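Local atomic coordinates of Isomerase/lactonizing enzyme (Agrobacterium fabrum str. C58, PDB entry 2NQL), a protein that belongs to the mandelate racemase/muconate lactonizing enzyme family of the enolase superfamily and carries a sodium ion in its barrel domain. Residues A[210-224]-A[235-247]. Numbering follows the deposited sequence.
Sequences KIAADMHWNQTPERA and DPWFAEAPVWTED. With NA (sodium ion), chain G; SO4 (sulfate ion), chain D.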
loop_
_atom_site.group_PDB
_atom_site.type_symbol
_atom_site.label_atom_id
_atom_site.label_comp_id
_atom_site.label_asym_id
_atom_site.label_seq_id
_atom_site.Cartn_x
_atom_site.Cartn_y
_atom_site.Cartn_z
ATOM N N LYS A 210 4.346 5.432 34.271
ATOM C CA LYS A 210 3.407 5.096 33.176
ATOM C C LYS A 210 3.916 3.836 32.490
ATOM O O LYS A 210 5.093 3.756 32.131
ATOM C CB LYS A 210 3.320 6.236 32.148
ATOM C CG LYS A 210 2.704 7.525 32.659
ATOM C CD LYS A 210 2.068 8.308 31.533
ATOM C CE LYS A 210 2.443 9.758 31.573
ATOM N NZ LYS A 210 1.691 10.480 32.624
ATOM N N ILE A 211 3.050 2.830 32.378
ATOM C CA ILE A 211 3.441 1.517 31.835
ATOM C C ILE A 211 2.403 1.104 30.793
ATOM O O ILE A 211 1.297 0.683 31.122
ATOM C CB ILE A 211 3.576 0.421 32.928
ATOM C CG1 ILE A 211 4.457 0.908 34.096
ATOM C CG2 ILE A 211 4.203 -0.876 32.331
ATOM C CD1 ILE A 211 4.471 -0.047 35.322
ATOM N N ALA A 212 2.789 1.205 29.526
ATOM C CA ALA A 212 1.933 0.793 28.418
ATOM C C ALA A 212 2.233 -0.616 27.918
ATOM O O ALA A 212 3.354 -1.138 28.078
ATOM C CB ALA A 212 2.077 1.806 27.266
ATOM N N ALA A 213 1.230 -1.209 27.273
ATOM C CA ALA A 213 1.355 -2.536 26.693
ATOM C C ALA A 213 1.193 -2.485 25.188
ATOM O O ALA A 213 0.147 -2.072 24.685
ATOM C CB ALA A 213 0.320 -3.482 27.279
ATOM N N ASP A 214 2.240 -2.911 24.486
ATOM C CA ASP A 214 2.142 -3.133 23.044
ATOM C C ASP A 214 1.644 -4.570 22.785
ATOM O O ASP A 214 2.372 -5.570 22.949
ATOM C CB ASP A 214 3.483 -2.826 22.354
ATOM C CG ASP A 214 3.486 -3.196 20.857
ATOM O OD1 ASP A 214 2.396 -3.321 20.247
ATOM O OD2 ASP A 214 4.589 -3.379 20.295
ATOM N N MET A 215 0.397 -4.644 22.355
ATOM C CA MET A 215 -0.299 -5.906 22.204
ATOM C C MET A 215 -0.010 -6.569 20.874
ATOM O O MET A 215 -0.393 -7.726 20.660
ATOM C CB MET A 215 -1.796 -5.698 22.388
ATOM C CG MET A 215 -2.137 -5.342 23.830
ATOM S SD MET A 215 -3.908 -5.230 24.031
ATOM C CE MET A 215 -4.299 -6.988 24.071
ATOM N N HIS A 216 0.664 -5.831 19.984
ATOM C CA HIS A 216 1.365 -6.415 18.857
ATOM C C HIS A 216 0.423 -7.211 17.958
ATOM O O HIS A 216 0.800 -8.269 17.447
ATOM C CB HIS A 216 2.524 -7.294 19.333
ATOM C CG HIS A 216 3.811 -7.015 18.637
ATOM N ND1 HIS A 216 4.664 -6.007 19.032
ATOM C CD2 HIS A 216 4.385 -7.598 17.558
ATOM C CE1 HIS A 216 5.714 -5.987 18.230
ATOM N NE2 HIS A 216 5.568 -6.942 17.327
ATOM N N TRP A 217 -0.793 -6.689 17.780
ATOM C CA TRP A 217 -1.744 -7.101 16.715
ATOM C C TRP A 217 -2.437 -8.484 16.777
ATOM O O TRP A 217 -3.606 -8.581 16.439
ATOM C CB TRP A 217 -1.166 -6.894 15.307
ATOM C CG TRP A 217 -0.665 -5.520 15.027
ATOM C CD1 TRP A 217 -1.418 -4.425 14.641
ATOM C CD2 TRP A 217 0.696 -5.084 15.050
ATOM N NE1 TRP A 217 -0.595 -3.340 14.430
ATOM C CE2 TRP A 217 0.701 -3.708 14.686
ATOM C CE3 TRP A 217 1.921 -5.710 15.360
ATOM C CZ2 TRP A 217 1.878 -2.959 14.614
ATOM C CZ3 TRP A 217 3.086 -4.959 15.293
ATOM C CH2 TRP A 217 3.054 -3.599 14.909
ATOM N N ASN A 218 -1.703 -9.539 17.150
ATOM C CA ASN A 218 -2.126 -10.912 16.860
ATOM C C ASN A 218 -3.102 -11.474 17.892
ATOM O O ASN A 218 -2.827 -12.460 18.586
ATOM C CB ASN A 218 -0.937 -11.845 16.539
ATOM C CG ASN A 218 0.058 -11.991 17.691
ATOM O OD1 ASN A 218 0.250 -11.080 18.502
ATOM N ND2 ASN A 218 0.709 -13.156 17.753
ATOM N N GLN A 219 -4.250 -10.803 17.984
ATOM C CA GLN A 219 -5.387 -11.181 18.840
ATOM C C GLN A 219 -6.651 -11.003 18.035
ATOM O O GLN A 219 -6.783 -10.048 17.250
ATOM C CB GLN A 219 -5.566 -10.211 20.021
ATOM C CG GLN A 219 -4.699 -10.413 21.189
ATOM C CD GLN A 219 -3.364 -9.778 20.990
ATOM O OE1 GLN A 219 -3.249 -8.655 20.459
ATOM N NE2 GLN A 219 -2.331 -10.484 21.392
ATOM N N THR A 220 -7.642 -11.871 18.273
ATOM C CA THR A 220 -9.049 -11.529 18.074
ATOM C C THR A 220 -9.477 -10.412 18.969
ATOM O O THR A 220 -8.927 -10.283 20.007
ATOM C CB THR A 220 -10.012 -12.710 18.346
ATOM O OG1 THR A 220 -9.803 -13.204 19.653
ATOM C CG2 THR A 220 -9.801 -13.808 17.383
ATOM N N PRO A 221 -10.463 -9.639 18.584
ATOM C CA PRO A 221 -10.958 -8.593 19.515
ATOM C C PRO A 221 -11.361 -9.044 20.916
ATOM O O PRO A 221 -11.118 -8.321 21.898
ATOM C CB PRO A 221 -12.151 -7.972 18.788
ATOM C CG PRO A 221 -12.300 -8.700 17.516
ATOM C CD PRO A 221 -11.093 -9.518 17.254
ATOM N N GLU A 222 -11.954 -10.234 20.989
ATOM C CA GLU A 222 -12.410 -10.819 22.235
ATOM C C GLU A 222 -11.228 -11.180 23.130
ATOM O O GLU A 222 -11.225 -10.840 24.315
ATOM C CB GLU A 222 -13.320 -12.025 21.951
ATOM C CG GLU A 222 -14.695 -11.630 21.356
ATOM C CD GLU A 222 -14.677 -11.334 19.847
ATOM O OE1 GLU A 222 -13.846 -11.910 19.118
ATOM O OE2 GLU A 222 -15.495 -10.517 19.382
ATOM N N ARG A 223 -10.208 -11.822 22.558
ATOM C CA ARG A 223 -8.949 -12.106 23.270
ATOM C C ARG A 223 -8.202 -10.835 23.694
ATOM O O ARG A 223 -7.690 -10.769 24.814
ATOM C CB ARG A 223 -8.022 -12.974 22.425
ATOM C CG ARG A 223 -6.725 -13.410 23.100
ATOM C CD ARG A 223 -7.016 -14.113 24.410
ATOM N NE ARG A 223 -5.827 -14.710 25.002
ATOM C CZ ARG A 223 -5.710 -15.001 26.295
ATOM N NH1 ARG A 223 -6.708 -14.734 27.142
ATOM N NH2 ARG A 223 -4.592 -15.554 26.742
ATOM N N ALA A 224 -8.126 -9.859 22.788
ATOM C CA ALA A 224 -7.592 -8.533 23.108
ATOM C C ALA A 224 -8.246 -7.957 24.365
ATOM O O ALA A 224 -7.543 -7.585 25.314
ATOM C CB ALA A 224 -7.749 -7.579 21.927
ATOM N N ASP A 235 -3.061 -0.819 36.178
ATOM C CA ASP A 235 -3.105 0.547 35.645
ATOM C C ASP A 235 -2.269 0.740 34.344
ATOM O O ASP A 235 -1.273 1.473 34.350
ATOM C CB ASP A 235 -2.692 1.559 36.728
ATOM C CG ASP A 235 -2.968 3.005 36.325
ATOM O OD1 ASP A 235 -4.028 3.266 35.718
ATOM O OD2 ASP A 235 -2.111 3.878 36.616
ATOM N N PRO A 236 -2.659 0.069 33.243
ATOM C CA PRO A 236 -1.974 0.354 31.976
ATOM C C PRO A 236 -2.215 1.765 31.453
ATOM O O PRO A 236 -3.351 2.267 31.445
ATOM C CB PRO A 236 -2.543 -0.705 31.016
ATOM C CG PRO A 236 -3.867 -1.057 31.572
ATOM C CD PRO A 236 -3.711 -0.949 33.071
ATOM N N TRP A 237 -1.123 2.397 31.029
ATOM C CA TRP A 237 -1.151 3.723 30.426
ATOM C C TRP A 237 -1.973 3.710 29.139
ATOM O O TRP A 237 -2.906 4.503 28.989
ATOM C CB TRP A 237 0.307 4.142 30.173
ATOM C CG TRP A 237 0.589 5.406 29.425
ATOM C CD1 TRP A 237 -0.230 6.479 29.229
ATOM C CD2 TRP A 237 1.831 5.726 28.807
ATOM N NE1 TRP A 237 0.426 7.450 28.502
ATOM C CE2 TRP A 237 1.696 7.011 28.234
ATOM C CE3 TRP A 237 3.053 5.036 28.669
ATOM C CZ2 TRP A 237 2.724 7.617 27.516
ATOM C CZ3 TRP A 237 4.089 5.645 27.966
ATOM C CH2 TRP A 237 3.920 6.936 27.412
ATOM N N PHE A 238 -1.616 2.819 28.218
ATOM C CA PHE A 238 -2.446 2.532 27.058
ATOM C C PHE A 238 -2.241 1.095 26.592
ATOM O O PHE A 238 -1.237 0.449 26.950
ATOM C CB PHE A 238 -2.233 3.555 25.929
ATOM C CG PHE A 238 -0.799 3.662 25.431
ATOM C CD1 PHE A 238 -0.288 2.741 24.509
ATOM C CD2 PHE A 238 0.021 4.707 25.848
ATOM C CE1 PHE A 238 1.029 2.849 24.014
ATOM C CE2 PHE A 238 1.339 4.832 25.368
ATOM C CZ PHE A 238 1.849 3.884 24.454
ATOM N N ALA A 239 -3.193 0.602 25.800
ATOM C CA ALA A 239 -3.064 -0.683 25.117
ATOM C C ALA A 239 -2.899 -0.366 23.639
ATOM O O ALA A 239 -3.766 0.252 23.036
ATOM C CB ALA A 239 -4.307 -1.559 25.358
ATOM N N GLU A 240 -1.751 -0.746 23.088
ATOM C CA GLU A 240 -1.415 -0.385 21.709
ATOM C C GLU A 240 -1.670 -1.584 20.787
ATOM O O GLU A 240 -1.380 -2.723 21.161
ATOM C CB GLU A 240 0.041 0.091 21.644
ATOM C CG GLU A 240 0.679 -0.012 20.271
ATOM C CD GLU A 240 2.145 0.370 20.281
ATOM O OE1 GLU A 240 2.605 1.026 21.231
ATOM O OE2 GLU A 240 2.853 0.077 19.287
ATOM N N ALA A 241 -2.209 -1.316 19.590
ATOM C CA ALA A 241 -2.354 -2.330 18.516
ATOM C C ALA A 241 -3.024 -3.625 19.025
ATOM O O ALA A 241 -2.416 -4.713 18.996
ATOM C CB ALA A 241 -0.983 -2.633 17.855
ATOM N N PRO A 242 -4.252 -3.500 19.558
ATOM C CA PRO A 242 -4.913 -4.674 20.142
ATOM C C PRO A 242 -5.293 -5.768 19.123
ATOM O O PRO A 242 -5.347 -6.953 19.473
ATOM C CB PRO A 242 -6.174 -4.075 20.764
ATOM C CG PRO A 242 -6.446 -2.852 19.993
ATOM C CD PRO A 242 -5.095 -2.292 19.660
ATOM N N VAL A 243 -5.564 -5.366 17.882
ATOM C CA VAL A 243 -5.999 -6.302 16.828
ATOM C C VAL A 243 -5.257 -6.009 15.525
ATOM O O VAL A 243 -4.506 -5.043 15.455
ATOM C CB VAL A 243 -7.540 -6.267 16.586
ATOM C CG1 VAL A 243 -8.273 -6.764 17.807
ATOM C CG2 VAL A 243 -8.000 -4.879 16.243
ATOM N N TRP A 244 -5.466 -6.840 14.502
ATOM C CA TRP A 244 -4.846 -6.611 13.196
ATOM C C TRP A 244 -5.246 -5.274 12.615
ATOM O O TRP A 244 -6.359 -4.790 12.848
ATOM C CB TRP A 244 -5.205 -7.725 12.224
ATOM C CG TRP A 244 -4.756 -9.053 12.672
ATOM C CD1 TRP A 244 -5.535 -10.043 13.193
ATOM C CD2 TRP A 244 -3.415 -9.570 12.631
ATOM N NE1 TRP A 244 -4.764 -11.145 13.480
ATOM C CE2 TRP A 244 -3.463 -10.886 13.138
ATOM C CE3 TRP A 244 -2.185 -9.052 12.201
ATOM C CZ2 TRP A 244 -2.324 -11.691 13.239
ATOM C CZ3 TRP A 244 -1.051 -9.850 12.309
ATOM C CH2 TRP A 244 -1.127 -11.152 12.830
ATOM N N THR A 245 -4.326 -4.671 11.866
ATOM C CA THR A 245 -4.540 -3.362 11.235
ATOM C C THR A 245 -5.807 -3.295 10.370
ATOM O O THR A 245 -6.551 -2.312 10.393
ATOM C CB THR A 245 -3.354 -2.990 10.311
ATOM O OG1 THR A 245 -2.110 -3.222 10.981
ATOM C CG2 THR A 245 -3.462 -1.530 9.873
ATOM N N GLU A 246 -6.057 -4.359 9.623
ATOM C CA GLU A 246 -7.150 -4.348 8.643
ATOM C C GLU A 246 -8.526 -4.445 9.315
ATOM O O GLU A 246 -9.553 -4.110 8.708
ATOM C CB GLU A 246 -6.963 -5.507 7.669
ATOM C CG GLU A 246 -5.589 -5.588 7.036
ATOM C CD GLU A 246 -4.644 -6.551 7.754
ATOM O OE1 GLU A 246 -4.701 -6.664 9.008
ATOM O OE2 GLU A 246 -3.825 -7.195 7.070
ATOM N N ASP A 247 -8.527 -4.887 10.575
ATOM C CA ASP A 247 -9.740 -5.264 11.306
ATOM C C ASP A 247 -10.327 -4.051 12.041
ATOM O O ASP A 247 -10.304 -4.003 13.266
ATOM C CB ASP A 247 -9.401 -6.406 12.282
ATOM C CG ASP A 247 -10.634 -6.993 12.982
ATOM O OD1 ASP A 247 -11.778 -6.679 12.587
ATOM O OD2 ASP A 247 -10.446 -7.758 13.952
HETATM NA NA NA G . 3.616 1.744 17.956
HETATM S S SO4 D . 7.936 -5.077 15.080
HETATM O O1 SO4 D . 7.502 -5.119 13.685
HETATM O O2 SO4 D . 7.733 -6.420 15.633
HETATM O O3 SO4 D . 9.344 -4.710 15.175
HETATM O O4 SO4 D . 7.115 -4.109 15.798
HETATM O O HOH W 1 0.521 3.349 33.612
HETATM O O HOH W 2 2.722 -2.113 17.776
HETATM O O HOH W 3 -8.342 -9.264 14.925
HETATM O O HOH W 4 0.957 1.971 16.794
HETATM O O HOH W 5 4.757 3.400 19.215
#
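The Trp237 indole is sandwiched: Lys210 lays its CD over the five-membered ring, 3.5 Å from the centroid, and Phe238 CE2 lies over the opposite face. Phe238 in turn takes Ala212 CB almost centrally on one face, 3.4 Å from the ring centroid, and meets Trp237 NE1 and Glu240 CB at its edge. Further along, Ala241 CB sits over the pyrrole part of Trp217, whose NE1 is hydrogen-bonded to Glu267; Val243 O is at the edge of this indole. Trp217 CZ3 covers one face of the His216 ring, with sulfate O2 at its edge, bonded to NE2. Trp217 O and Asn218 CA rest on one face of Trp244; Arg110 of the second subunit makes a cation-pi contact with that indole. The Asp214 and Glu240 carboxylates stack with planes 21° apart, OD1 of Asp214 3.6 Å from OE2 of Glu240. With CG anti to the backbone N (chi1 158°) and an extended chain beyond, Glu240 brings OE2 to the sodium ion at 2.3 Å; Glu266 is a further ligand, while Lys184 pairs with OE1 and probably offsets the gathered negative charge. His216 ND1 donates to Asp214 OD2 at 2.9 Å, meeting it from above the carboxylate plane. Parallel pairing runs from Ala213 N–Phe238 O through Glu240 N–Ala213 O to Met215 N–Glu240 O; past the strand ends, Trp217 N still ties to Ala241 O. Together these residues join strands 210-214 and 239-240 of the TIM-type barrel as one beta-alpha-beta unit, whose helix 221-231 packs on Met215 and Ala239, with strand 182-186 flanking the other edge of 210-214.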